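Local coordinates for protein VAL-1 (Chlorella virus, PDB 3GNE) that is an alginate lyase of polysaccharide lyase family 14, probably breaking the glycosidic bonds of alginate by beta-elimination, at residues A[69-74]-A[209-214]; A[96-101]-A[111-116]; A[135-140]-A[182-187]; A[173-178]-A[201-206]. All coordinates share one frame; numbering follows the deposited sequence. Where two conformers were deposited one is given.

Interaction 1: residues A[69-74]-A[209-214]; sequences NKNAIT and DLLISR
An Asx turn at Asn69, just before strand 72-80, meets the start of strand 212-221, so that two strands belonging to different sheets of the beta-sandwich are brought together: the turn leading into strand 72-80 is bonded to the first residue of strand 212-221. Asn69 OD1 takes two backbone N-H groups. Asn71 N lies 2.9 Å from Asn69 OD1, in its carbonyl plane, whereas Ala72 N, 3.2 Å from Asn69 OD1, comes from well above the plane. The turn this fixes presents the carbonyl of Lys70 to the other segment. Ile212 N donates to Lys70 O over 2.9 Å with an N-H...O angle of 153°, in the carbonyl plane and on a lone pair. It is the single hydrogen bond between the segments, and van der Waals contacts flank it. Leu211 CB lies 3.4 Å from Lys70 O, and one branch of Leu211, CD2, crosses obliquely to Asn71 ND2 at 3.5 Å. With CG1 of Ile212 anti to its carbonyl carbon (chi1 -63°) and the chain then extended, Ile212 CD1 reaches the backbone of the turn, 3.8 Å from Ala72 N. Ile212 CD1 also meets Ile73 CG2 at 4.1 Å, in an oblique crossing of two branched side chains. Lys70 is exposed and leads its amino end away from the contact, while Ile212 is buried. Further in, the Ile212 side chain rests on Thr172 of strand 166-173 and on Thr96 and Ile98 of strand 91-99, while Ile73 packs on Met240 of strand 231-241.

Interaction 2: residues A[96-101]-A[111-116]; sequences TFIGHG and TGASNR
Ala113 O is held by two donors of strand 91-99: Ile98 N, 2.8 Å away with a nearly straight N-H...O angle of 167°, and the weaker CA-H of Phe97, whose CA is 3.4 Å off. Thr96 and Asn115 exchange a reciprocal pair of backbone bonds, Asn115 N reaching Thr96 O at 2.8 Å almost along the C=O axis. Beyond the strand end, Thr111 OG1 donates to His100 O over 2.7 Å, and Thr111 CB sits over one face of the imidazole. Phe97 lays its ring flat over Ser114, with Ser114 CB 3.5 Å from the centroid of the Phe97 ring and only 7° off the normal, a CH-pi contact; Arg214 adds a cation-pi contact to the same ring, and Ser114 OG bonds to Ala103 O. On the other face, Ile98 CB meets Ala113 CB at 3.9 Å. There too, Thr96 CG2 presses on Asn115 CB at 3.4 Å. The Asn115 amide nitrogen is satisfied by Thr172 and Ser188 of the opposing sheet. Arg116 NH2 bonds to a citrate, probably from the crystallisation liquor. Alternating hydrogen-bonded and non-hydrogen-bonded pairs make this a regular antiparallel strand pair within the seven-stranded sheet of a concanavalin-clan beta-sandwich.

Interaction 3: residues A[135-140]-A[182-187]; sequences LKQKIP and PQLDGE
Leu184 and Lys138 reach toward each other tip to tip, and the rest of the contact follows to one side, ending at Leu135 and Pro182. Leu184 sits in a left-handed backbone conformation (phi 52°), which turns its side chain out toward 135-140. Lys138 starts from the crowded position between its backbone N and carbonyl carbon (chi1 68°) and bends at chi3, so that its end passes the leucine branch to reach the base of that residue: Lys138 CE and Leu184 CB are 3.3 Å apart, tighter than usual van der Waals contact. The ammonium group passes on to the backbone, Lys138 NZ donating to Leu184 O over 3.1 Å, in the carbonyl plane and on a lone pair. Leu184 CD2 takes the other direction and lies on the main chain of 135-140, 3.7 Å from Lys136 O and 3.9 Å from Gln137 CA. Gln137 crosses this methyl obliquely; its chain, bent at chi2, carries the amide past Leu184 so that NE2 donates to Asn203 O. At the far end Leu135, whose CG is anti to its backbone N, crosses Pro182 obliquely, Leu135 CD1 meeting the ring at Pro182 CG over 3.9 Å. Pro182 in turn is backed by Phe177 and Asn203, and Leu184 also touches Asn203. The chemistry is therefore mainly apolar, with a single hydrogen bond between the segments. That bond joins the loop after strand 125-130 to the turn before strand 186-192, a charged amine meeting a neutral carbonyl at the surface of the protein.

Interaction 4: residues A[173-178]-A[201-206]; sequences KMNTFK and RINWSR
Packing is closest round Asn175, whose side-chain oxygen, OD1, is gripped by two consecutive backbone N-H groups. Trp204 N lies 2.8 Å from Asn175 OD1, above the amide plane, and Ser205 N lies 3.2 Å from that OD1, in the plane and on a lone pair. The amide gets there from the crowded position between backbone N and carbonyl carbon (chi1 53°), and Asn175 ND2 bonds to Thr176 O, which lies near the amide plane, so that both ends of the amide are held. ND2 also stands over one face of the Phe177 ring, toward the rim, while Ser205 OG approaches that ring at its edge, 3.5 Å from Phe177 CZ. Met174, folded at chi2 and chi3, brings its CE to 3.5 Å from Trp204 CB and 3.4 Å from Ser205 OG. The hydroxyl has its polar partners at Leu210 and Ser207, but the buried Ser205 O has none in the model. The indole is held by its edge: Trp204 CD1 is 3.1 Å from Lys173 O, and NE1 donates to Glu187 O of strand 186-192. Ile202 CG2 lies over the centre of one indole face. On the solvent side, Lys178 and Arg201 have poorly ordered side chains, while the exposed Thr176 is bonded to Asp185. Arg201 nevertheless marks the geometry of the strand end: with phi at 85°, it and Ile202 both face Gly186, a G1 beta bulge that closes strand 195-202 beside its antiparallel neighbour before the chain turns off across the end of the sandwich.

All four contacts lie at one end of the beta-sandwich. Along the chain, interaction 1 encloses the other three; interaction 2 closes before interactions 3 and 4 open, and these two interlock, their segments alternating. Interactions 3 and 4 are closest, centres 6 Å apart, sharing the adjacent strands 186-192 and 195-202. Interactions 1 and 2, 9 Å apart, share the seven-stranded sheet, where Leu211 O lies 2.7 Å from Gly99 N. Interaction 4 touches both: Asn71 O to Met174 N is 2.8 Å, and the Trp204 indole packs on Asn115. Interaction 1 thus joins parts distant in sequence across the end of the two sheets; interaction 2 is local to one sheet, and interaction 3 is a surface contact.

Interaction 1: residues A[69-74]-A[209-214]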
loop_
_atom_site.group_PDB
_atom_site.type_symbol
_atom_site.label_atom_id
_atom_site.label_comp_id
_atom_site.label_asym_id
_atom_site.label_seq_id
_atom_site.Cartn_x
_atom_site.Cartn_y
_atom_site.Cartn_z
ATOM N N ASN A 69 -13.183 -0.519 -9.458
ATOM C CA ASN A 69 -13.381 0.595 -10.387
ATOM C C ASN A 69 -12.000 0.968 -10.873
ATOM O O ASN A 69 -11.198 1.461 -10.066
ATOM C CB ASN A 69 -14.045 1.732 -9.622
ATOM C CG ASN A 69 -14.334 2.915 -10.483
ATOM O OD1 ASN A 69 -13.572 3.183 -11.405
ATOM N ND2 ASN A 69 -15.420 3.610 -10.171
ATOM N N LYS A 70 -11.698 0.758 -12.135
ATOM C CA LYS A 70 -10.316 0.962 -12.616
ATOM C C LYS A 70 -9.970 2.429 -12.677
ATOM O O LYS A 70 -8.799 2.724 -12.833
ATOM C CB LYS A 70 -10.160 0.313 -13.982
ATOM C CG LYS A 70 -10.377 -1.235 -13.876
ATOM C CD LYS A 70 -10.389 -1.776 -15.300
ATOM C CE LYS A 70 -10.230 -3.259 -15.310
ATOM N NZ LYS A 70 -11.218 -4.011 -16.075
ATOM N N ASN A 71 -10.978 3.312 -12.601
ATOM C CA ASN A 71 -10.648 4.730 -12.626
ATOM C C ASN A 71 -10.483 5.351 -11.247
ATOM O O ASN A 71 -9.855 6.410 -11.141
ATOM C CB ASN A 71 -11.729 5.492 -13.409
ATOM C CG ASN A 71 -11.566 5.106 -14.883
ATOM O OD1 ASN A 71 -12.370 4.461 -15.522
ATOM N ND2 ASN A 71 -10.410 5.457 -15.434
ATOM N N ALA A 72 -11.023 4.750 -10.195
ATOM C CA ALA A 72 -10.870 5.379 -8.856
ATOM C C ALA A 72 -11.275 4.352 -7.842
ATOM O O ALA A 72 -12.391 3.817 -7.930
ATOM C CB ALA A 72 -11.753 6.630 -8.764
ATOM N N ILE A 73 -10.396 4.070 -6.870
ATOM C CA ILE A 73 -10.747 3.096 -5.865
ATOM C C ILE A 73 -9.958 3.371 -4.594
ATOM O O ILE A 73 -8.858 3.961 -4.678
ATOM C CB ILE A 73 -10.430 1.679 -6.415
ATOM C CG1 ILE A 73 -11.255 0.592 -5.734
ATOM C CG2 ILE A 73 -8.939 1.354 -6.338
ATOM C CD1 ILE A 73 -12.738 0.696 -5.985
ATOM N N THR A 74 -10.490 2.893 -3.486
ATOM C CA THR A 74 -9.801 2.990 -2.195
ATOM C C THR A 74 -9.652 1.589 -1.619
ATOM O O THR A 74 -10.540 0.744 -1.751
ATOM C CB THR A 74 -10.624 3.917 -1.297
ATOM O OG1 THR A 74 -10.497 5.225 -1.899
ATOM C CG2 THR A 74 -10.073 3.935 0.122
ATOM N N ASP A 209 -5.827 3.174 -21.704
ATOM C CA ASP A 209 -5.824 1.709 -21.540
ATOM C C ASP A 209 -5.053 1.271 -20.282
ATOM O O ASP A 209 -5.060 0.077 -19.948
ATOM C CB ASP A 209 -5.194 1.021 -22.744
ATOM C CG ASP A 209 -3.746 1.392 -22.936
ATOM O OD1 ASP A 209 -3.483 2.571 -23.196
ATOM O OD2 ASP A 209 -2.860 0.521 -22.805
ATOM N N LEU A 210 -4.363 2.237 -19.644
ATOM C CA LEU A 210 -3.546 1.869 -18.461
ATOM C C LEU A 210 -4.221 2.445 -17.240
ATOM O O LEU A 210 -4.125 3.668 -17.011
ATOM C CB LEU A 210 -2.169 2.465 -18.664
ATOM C CG LEU A 210 -1.352 1.832 -19.813
ATOM C CD1 LEU A 210 -0.101 2.683 -20.105
ATOM C CD2 LEU A 210 -0.992 0.368 -19.554
ATOM N N LEU A 211 -4.944 1.644 -16.481
ATOM C CA LEU A 211 -5.787 2.131 -15.395
ATOM C C LEU A 211 -5.396 1.356 -14.150
ATOM O O LEU A 211 -4.413 0.573 -14.156
ATOM C CB LEU A 211 -7.261 1.922 -15.765
ATOM C CG LEU A 211 -7.697 2.578 -17.078
ATOM C CD1 LEU A 211 -9.099 2.105 -17.384
ATOM C CD2 LEU A 211 -7.611 4.100 -16.938
ATOM N N ILE A 212 -6.156 1.565 -13.072
ATOM C CA ILE A 212 -5.820 0.783 -11.863
ATOM C C ILE A 212 -5.970 -0.703 -12.153
ATOM O O ILE A 212 -7.009 -1.092 -12.715
ATOM C CB ILE A 212 -6.730 1.249 -10.735
ATOM C CG1 ILE A 212 -6.478 2.716 -10.409
ATOM C CG2 ILE A 212 -6.530 0.350 -9.516
ATOM C CD1 ILE A 212 -7.536 3.418 -9.570
ATOM N N SER A 213 -4.951 -1.473 -11.820
ATOM C CA SER A 213 -4.952 -2.898 -12.259
ATOM C C SER A 213 -4.918 -3.860 -11.136
ATOM O O SER A 213 -5.351 -4.979 -11.357
ATOM C CB SER A 213 -3.800 -3.115 -13.241
ATOM O OG SER A 213 -2.565 -2.778 -12.642
ATOM N N ARG A 214 -4.426 -3.526 -9.932
ATOM C CA ARG A 214 -4.499 -4.492 -8.840
ATOM C C ARG A 214 -4.287 -3.819 -7.503
ATOM O O ARG A 214 -3.732 -2.714 -7.431
ATOM C CB ARG A 214 -3.458 -5.639 -8.936
ATOM C CG ARG A 214 -2.006 -5.191 -8.666
ATOM C CD ARG A 214 -1.096 -6.420 -8.761
ATOM N NE ARG A 214 0.280 -6.237 -8.295
ATOM C CZ ARG A 214 1.279 -5.708 -9.003
ATOM N NH1 ARG A 214 1.015 -5.238 -10.250
ATOM N NH2 ARG A 214 2.477 -5.633 -8.457
#

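Interaction 2: residues A[96-101]-A[111-116]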
loop_
_atom_site.group_PDB
_atom_site.type_symbol
_atom_site.label_atom_id
_atom_site.label_comp_id
_atom_site.label_asym_id
_atom_site.label_seq_id
_atom_site.Cartn_x
_atom_site.Cartn_y
_atom_site.Cartn_z
ATOM N N THR A 96 -2.012 0.292 -4.356
ATOM C CA THR A 96 -2.577 0.038 -5.666
ATOM C C THR A 96 -1.535 0.198 -6.739
ATOM O O THR A 96 -0.684 1.061 -6.648
ATOM C CB THR A 96 -3.728 1.063 -5.842
ATOM O OG1 THR A 96 -4.571 0.727 -6.906
ATOM C CG2 THR A 96 -3.080 2.391 -6.147
ATOM N N PHE A 97 -1.612 -0.673 -7.760
ATOM C CA PHE A 97 -0.757 -0.557 -8.943
ATOM C C PHE A 97 -1.602 -0.169 -10.148
ATOM O O PHE A 97 -2.772 -0.559 -10.207
ATOM C CB PHE A 97 -0.021 -1.883 -9.218
ATOM C CG PHE A 97 1.259 -1.984 -8.355
ATOM C CD1 PHE A 97 1.183 -2.098 -6.975
ATOM C CD2 PHE A 97 2.518 -1.970 -8.962
ATOM C CE1 PHE A 97 2.350 -2.219 -6.207
ATOM C CE2 PHE A 97 3.693 -2.059 -8.226
ATOM C CZ PHE A 97 3.589 -2.168 -6.849
ATOM N N ILE A 98 -0.982 0.627 -11.018
ATOM C CA ILE A 98 -1.577 1.210 -12.210
ATOM C C ILE A 98 -0.967 0.556 -13.444
ATOM O O ILE A 98 0.266 0.466 -13.465
ATOM C CB ILE A 98 -1.251 2.710 -12.337
ATOM C CG1 ILE A 98 -1.814 3.580 -11.221
ATOM C CG2 ILE A 98 -1.770 3.246 -13.671
ATOM C CD1 ILE A 98 -3.130 2.974 -10.774
ATOM N N GLY A 99 -1.760 0.153 -14.424
ATOM C CA GLY A 99 -1.145 -0.271 -15.701
ATOM C C GLY A 99 -0.429 -1.611 -15.515
ATOM O O GLY A 99 -0.886 -2.514 -14.793
ATOM N N HIS A 100 0.698 -1.730 -16.177
ATOM C CA HIS A 100 1.569 -2.919 -16.037
ATOM C C HIS A 100 3.011 -2.456 -16.103
ATOM O O HIS A 100 3.254 -1.294 -16.515
ATOM C CB HIS A 100 1.263 -3.970 -17.134
ATOM C CG HIS A 100 1.607 -3.495 -18.511
ATOM N ND1 HIS A 100 2.819 -3.745 -19.112
ATOM C CD2 HIS A 100 0.852 -2.759 -19.366
ATOM C CE1 HIS A 100 2.758 -3.176 -20.330
ATOM N NE2 HIS A 100 1.582 -2.579 -20.499
ATOM N N GLY A 101 3.952 -3.278 -15.726
ATOM C CA GLY A 101 5.361 -2.870 -15.775
ATOM C C GLY A 101 5.813 -2.545 -14.372
ATOM O O GLY A 101 5.013 -2.256 -13.471
ATOM N N THR A 111 4.758 2.236 -18.430
ATOM C CA THR A 111 3.374 1.794 -18.403
ATOM C C THR A 111 2.829 1.592 -17.017
ATOM O O THR A 111 1.625 1.341 -16.894
ATOM C CB THR A 111 3.270 0.468 -19.205
ATOM O OG1 THR A 111 4.357 -0.386 -18.772
ATOM C CG2 THR A 111 3.480 0.704 -20.670
ATOM N N GLY A 112 3.661 1.730 -15.977
ATOM C CA GLY A 112 3.260 1.317 -14.652
ATOM C C GLY A 112 3.469 2.382 -13.620
ATOM O O GLY A 112 4.410 3.177 -13.711
ATOM N N ALA A 113 2.645 2.387 -12.585
ATOM C CA ALA A 113 2.831 3.263 -11.426
ATOM C C ALA A 113 2.294 2.553 -10.204
ATOM O O ALA A 113 1.572 1.558 -10.295
ATOM C CB ALA A 113 2.052 4.575 -11.599
ATOM N N SER A 114 2.640 3.078 -9.025
ATOM C CA SER A 114 2.075 2.467 -7.812
ATOM C C SER A 114 1.890 3.557 -6.737
ATOM O O SER A 114 2.600 4.582 -6.708
ATOM C CB SER A 114 2.914 1.311 -7.242
ATOM O OG SER A 114 4.196 1.857 -6.878
ATOM N N ASN A 115 0.897 3.265 -5.880
ATOM C CA ASN A 115 0.474 4.167 -4.800
ATOM C C ASN A 115 0.403 3.344 -3.532
ATOM O O ASN A 115 -0.527 2.532 -3.440
ATOM C CB ASN A 115 -0.910 4.752 -5.149
ATOM C CG ASN A 115 -1.258 5.943 -4.288
ATOM O OD1 ASN A 115 -0.324 6.556 -3.741
ATOM N ND2 ASN A 115 -2.541 6.243 -4.151
ATOM N N ARG A 116 1.363 3.498 -2.622
ATOM C CA ARG A 116 1.411 2.626 -1.464
ATOM C C ARG A 116 1.445 3.421 -0.171
ATOM O O ARG A 116 1.863 4.566 -0.132
ATOM C CB ARG A 116 2.660 1.751 -1.499
ATOM C CG ARG A 116 2.538 0.616 -2.521
ATOM C CD ARG A 116 3.764 -0.333 -2.447
ATOM N NE ARG A 116 4.920 0.423 -3.040
ATOM C CZ ARG A 116 6.176 -0.010 -3.036
ATOM N NH1 ARG A 116 6.481 -1.181 -2.433
ATOM N NH2 ARG A 116 7.175 0.684 -3.609
#

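Interaction 3: residues A[135-140]-A[182-187]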
loop_
_atom_site.group_PDB
_atom_site.type_symbol
_atom_site.label_atom_id
_atom_site.label_comp_id
_atom_site.label_asym_id
_atom_site.label_seq_id
_atom_site.Cartn_x
_atom_site.Cartn_y
_atom_site.Cartn_z
ATOM N N LEU A 135 6.814 10.370 -18.247
ATOM C CA LEU A 135 5.443 10.914 -18.184
ATOM C C LEU A 135 5.524 12.209 -17.430
ATOM O O LEU A 135 6.070 12.267 -16.312
ATOM C CB LEU A 135 4.541 9.922 -17.471
ATOM C CG LEU A 135 3.085 10.372 -17.378
ATOM C CD1 LEU A 135 2.503 10.643 -18.768
ATOM C CD2 LEU A 135 2.275 9.326 -16.615
ATOM N N LYS A 136 5.035 13.267 -18.061
ATOM C CA LYS A 136 5.135 14.593 -17.456
ATOM C C LYS A 136 4.465 14.615 -16.090
ATOM O O LYS A 136 3.398 14.007 -15.872
ATOM C CB LYS A 136 4.462 15.604 -18.411
ATOM C CG LYS A 136 4.527 17.039 -17.851
ATOM C CD LYS A 136 4.058 18.077 -18.873
ATOM C CE LYS A 136 4.077 19.472 -18.223
ATOM N NZ LYS A 136 4.457 19.337 -16.769
ATOM N N GLN A 137 5.038 15.344 -15.152
ATOM C CA GLN A 137 4.394 15.623 -13.865
ATOM C C GLN A 137 4.511 17.111 -13.595
ATOM O O GLN A 137 5.456 17.698 -14.108
ATOM C CB GLN A 137 5.061 14.872 -12.717
ATOM C CG GLN A 137 4.975 13.320 -12.946
ATOM C CD GLN A 137 3.561 12.770 -12.794
ATOM O OE1 GLN A 137 2.581 13.422 -12.395
ATOM N NE2 GLN A 137 3.484 11.465 -13.171
ATOM N N LYS A 138 3.608 17.683 -12.822
ATOM C CA LYS A 138 3.820 19.055 -12.395
ATOM C C LYS A 138 4.150 19.182 -10.930
ATOM O O LYS A 138 4.570 20.221 -10.444
ATOM C CB LYS A 138 2.559 19.886 -12.694
ATOM C CG LYS A 138 1.351 19.490 -11.838
ATOM C CD LYS A 138 0.155 20.320 -12.259
ATOM C CE LYS A 138 -1.077 19.542 -12.557
ATOM N NZ LYS A 138 -2.370 20.243 -12.521
ATOM N N ILE A 139 3.932 18.117 -10.166
ATOM C CA ILE A 139 4.293 18.129 -8.751
ATOM C C ILE A 139 5.797 18.045 -8.632
ATOM O O ILE A 139 6.431 17.096 -9.107
ATOM C CB ILE A 139 3.618 16.912 -8.062
ATOM C CG1 ILE A 139 2.086 17.056 -8.134
ATOM C CG2 ILE A 139 4.142 16.682 -6.671
ATOM C CD1 ILE A 139 1.407 15.697 -7.898
ATOM N N PRO A 140 6.424 19.017 -7.969
ATOM C CA PRO A 140 7.877 18.994 -7.886
ATOM C C PRO A 140 8.389 17.738 -7.208
ATOM O O PRO A 140 7.848 17.338 -6.172
ATOM C CB PRO A 140 8.217 20.192 -7.006
ATOM C CG PRO A 140 7.036 21.119 -7.223
ATOM C CD PRO A 140 5.821 20.225 -7.340
ATOM N N PRO A 182 -2.676 12.998 -21.129
ATOM C CA PRO A 182 -3.007 12.924 -19.702
ATOM C C PRO A 182 -3.173 14.321 -19.102
ATOM O O PRO A 182 -2.384 15.210 -19.396
ATOM C CB PRO A 182 -1.786 12.254 -19.073
ATOM C CG PRO A 182 -1.009 11.674 -20.181
ATOM C CD PRO A 182 -1.352 12.447 -21.425
ATOM N N GLN A 183 -4.181 14.491 -18.259
ATOM C CA GLN A 183 -4.627 15.829 -17.866
ATOM C C GLN A 183 -4.124 16.277 -16.496
ATOM O O GLN A 183 -4.636 17.303 -15.951
ATOM C CB GLN A 183 -6.167 15.894 -17.942
ATOM C CG GLN A 183 -6.732 15.789 -19.329
ATOM C CD GLN A 183 -6.257 16.911 -20.249
ATOM O OE1 GLN A 183 -5.441 16.738 -21.172
ATOM N NE2 GLN A 183 -6.787 18.085 -19.984
ATOM N N LEU A 184 -3.163 15.612 -15.855
ATOM C CA LEU A 184 -2.578 16.099 -14.579
ATOM C C LEU A 184 -3.631 16.429 -13.523
ATOM O O LEU A 184 -3.578 17.432 -12.811
ATOM C CB LEU A 184 -1.626 17.279 -14.884
ATOM C CG LEU A 184 -0.340 16.889 -15.625
ATOM C CD1 LEU A 184 0.359 18.108 -16.220
ATOM C CD2 LEU A 184 0.641 16.115 -14.717
ATOM N N ASP A 185 -4.621 15.535 -13.449
ATOM C CA ASP A 185 -5.760 15.731 -12.553
ATOM C C ASP A 185 -6.039 14.424 -11.800
ATOM O O ASP A 185 -7.121 14.297 -11.262
ATOM C CB ASP A 185 -7.003 16.173 -13.303
ATOM C CG ASP A 185 -7.433 15.245 -14.420
ATOM O OD1 ASP A 185 -6.702 14.282 -14.758
ATOM O OD2 ASP A 185 -8.523 15.513 -14.976
ATOM N N GLY A 186 -5.045 13.525 -11.794
ATOM C CA GLY A 186 -5.155 12.325 -10.941
ATOM C C GLY A 186 -4.965 12.753 -9.506
ATOM O O GLY A 186 -4.499 13.837 -9.161
ATOM N N GLU A 187 -5.349 11.869 -8.593
ATOM C CA GLU A 187 -5.322 12.167 -7.182
ATOM C C GLU A 187 -4.896 10.942 -6.376
ATOM O O GLU A 187 -4.983 9.796 -6.843
ATOM C CB GLU A 187 -6.733 12.542 -6.666
ATOM C CG GLU A 187 -7.352 13.688 -7.415
ATOM C CD GLU A 187 -8.685 14.116 -6.851
ATOM O OE1 GLU A 187 -9.173 13.521 -5.855
ATOM O OE2 GLU A 187 -9.314 15.050 -7.411
#

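Interaction 4: residues A[173-178]-A[201-206]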
loop_
_atom_site.group_PDB
_atom_site.type_symbol
_atom_site.label_atom_id
_atom_site.label_comp_id
_atom_site.label_asym_id
_atom_site.label_seq_id
_atom_site.Cartn_x
_atom_site.Cartn_y
_atom_site.Cartn_z
ATOM N N LYS A 173 -7.062 7.905 -7.685
ATOM C CA LYS A 173 -8.006 8.306 -8.735
ATOM C C LYS A 173 -7.202 8.640 -9.984
ATOM O O LYS A 173 -6.316 9.505 -9.964
ATOM C CB LYS A 173 -8.801 9.544 -8.287
ATOM C CG LYS A 173 -9.736 10.048 -9.406
ATOM C CD LYS A 173 -10.600 11.195 -8.893
ATOM C CE LYS A 173 -11.685 11.412 -9.958
ATOM N NZ LYS A 173 -11.178 12.103 -11.163
ATOM N N MET A 174 -7.504 7.909 -11.055
ATOM C CA MET A 174 -6.772 8.139 -12.294
ATOM C C MET A 174 -6.964 9.573 -12.798
ATOM O O MET A 174 -8.012 10.172 -12.628
ATOM C CB MET A 174 -7.230 7.167 -13.401
ATOM C CG MET A 174 -6.764 5.731 -13.186
ATOM S SD MET A 174 -4.984 5.499 -13.365
ATOM C CE MET A 174 -4.612 6.529 -14.779
ATOM N N ASN A 175 -5.880 10.033 -13.450
ATOM C CA ASN A 175 -6.101 11.234 -14.254
ATOM C C ASN A 175 -7.055 10.935 -15.402
ATOM O O ASN A 175 -7.285 9.763 -15.791
ATOM C CB ASN A 175 -4.783 11.684 -14.871
ATOM C CG ASN A 175 -4.083 10.563 -15.650
ATOM O OD1 ASN A 175 -3.447 9.678 -15.049
ATOM N ND2 ASN A 175 -4.225 10.560 -17.001
ATOM N N THR A 176 -7.589 12.014 -15.970
ATOM C CA THR A 176 -8.398 11.898 -17.205
ATOM C C THR A 176 -7.493 12.083 -18.411
ATOM O O THR A 176 -6.322 12.400 -18.236
ATOM C CB THR A 176 -9.545 12.878 -17.272
ATOM O OG1 THR A 176 -9.007 14.212 -17.240
ATOM C CG2 THR A 176 -10.420 12.752 -16.032
ATOM N N PHE A 177 -8.020 11.883 -19.601
ATOM C CA PHE A 177 -7.282 12.107 -20.815
ATOM C C PHE A 177 -8.144 13.017 -21.680
ATOM O O PHE A 177 -9.381 12.973 -21.709
ATOM C CB PHE A 177 -6.995 10.828 -21.622
ATOM C CG PHE A 177 -6.165 9.893 -20.737
ATOM C CD1 PHE A 177 -4.794 9.839 -20.902
ATOM C CD2 PHE A 177 -6.786 9.135 -19.764
ATOM C CE1 PHE A 177 -4.039 9.009 -20.085
ATOM C CE2 PHE A 177 -6.034 8.294 -18.934
ATOM C CZ PHE A 177 -4.668 8.267 -19.112
ATOM N N LYS A 178 -7.494 13.895 -22.426
ATOM C CA LYS A 178 -8.404 14.710 -23.294
ATOM C C LYS A 178 -7.737 14.685 -24.671
ATOM O O LYS A 178 -6.519 14.921 -24.585
ATOM C CB LYS A 178 -8.648 16.046 -22.641
ATOM C CG LYS A 178 -7.815 17.207 -23.142
ATOM C CD LYS A 178 -8.714 18.335 -23.658
ATOM C CE LYS A 178 -7.956 19.064 -24.767
ATOM N NZ LYS A 178 -6.820 18.173 -25.194
ATOM N N ARG A 201 -3.335 16.575 -8.814
ATOM C CA ARG A 201 -2.499 16.975 -9.961
ATOM C C ARG A 201 -1.485 15.955 -10.464
ATOM O O ARG A 201 -0.441 16.240 -11.053
ATOM C CB ARG A 201 -1.944 18.369 -9.640
ATOM C CG ARG A 201 -3.083 19.406 -9.739
ATOM C CD ARG A 201 -3.457 20.007 -8.381
ATOM N NE ARG A 201 -3.831 21.416 -8.496
ATOM C CZ ARG A 201 -3.000 22.451 -8.476
ATOM N NH1 ARG A 201 -1.690 22.264 -8.341
ATOM N NH2 ARG A 201 -3.480 23.687 -8.597
ATOM N N ILE A 202 -1.849 14.679 -10.267
ATOM C CA ILE A 202 -0.947 13.575 -10.608
ATOM C C ILE A 202 -1.246 13.015 -11.975
ATOM O O ILE A 202 -2.419 12.864 -12.339
ATOM C CB ILE A 202 -1.188 12.409 -9.617
ATOM C CG1 ILE A 202 -0.966 12.855 -8.160
ATOM C CG2 ILE A 202 -0.304 11.245 -9.986
ATOM C CD1 ILE A 202 -1.426 11.839 -7.152
ATOM N N ASN A 203 -0.231 12.719 -12.761
ATOM C CA ASN A 203 -0.409 11.843 -13.936
ATOM C C ASN A 203 -0.131 10.394 -13.510
ATOM O O ASN A 203 1.014 10.045 -13.226
ATOM C CB ASN A 203 0.466 12.249 -15.102
ATOM C CG ASN A 203 -0.148 13.213 -16.100
ATOM O OD1 ASN A 203 0.615 13.759 -16.908
ATOM N ND2 ASN A 203 -1.437 13.429 -16.083
ATOM N N TRP A 204 -1.171 9.569 -13.484
ATOM C CA TRP A 204 -0.972 8.162 -13.110
ATOM C C TRP A 204 -0.625 7.285 -14.280
ATOM O O TRP A 204 0.004 6.226 -14.075
ATOM C CB TRP A 204 -2.235 7.651 -12.433
ATOM C CG TRP A 204 -2.390 8.040 -11.001
ATOM C CD1 TRP A 204 -3.359 8.796 -10.428
ATOM C CD2 TRP A 204 -1.478 7.652 -9.915
ATOM N NE1 TRP A 204 -3.135 8.907 -9.082
ATOM C CE2 TRP A 204 -1.993 8.222 -8.742
ATOM C CE3 TRP A 204 -0.317 6.892 -9.876
ATOM C CZ2 TRP A 204 -1.395 8.073 -7.494
ATOM C CZ3 TRP A 204 0.317 6.715 -8.653
ATOM C CH2 TRP A 204 -0.234 7.304 -7.502
ATOM N N SER A 205 -0.999 7.642 -15.528
ATOM C CA SER A 205 -0.594 6.797 -16.643
ATOM C C SER A 205 -0.618 7.666 -17.898
ATOM O O SER A 205 -1.194 8.715 -17.957
ATOM C CB SER A 205 -1.476 5.544 -16.852
ATOM O OG SER A 205 -2.686 5.909 -17.540
ATOM N N ARG A 206 0.041 7.057 -18.913
ATOM C CA ARG A 206 0.185 7.790 -20.176
ATOM C C ARG A 206 -0.924 7.555 -21.187
ATOM O O ARG A 206 -0.932 8.241 -22.222
ATOM C CB ARG A 206 1.542 7.374 -20.773
ATOM C CG ARG A 206 1.456 5.959 -21.355
ATOM C CD ARG A 206 2.469 5.821 -22.468
ATOM N NE ARG A 206 3.781 6.329 -22.156
ATOM C CZ ARG A 206 4.553 7.192 -22.793
ATOM N NH1 ARG A 206 4.213 7.798 -23.933
ATOM N NH2 ARG A 206 5.738 7.469 -22.261
#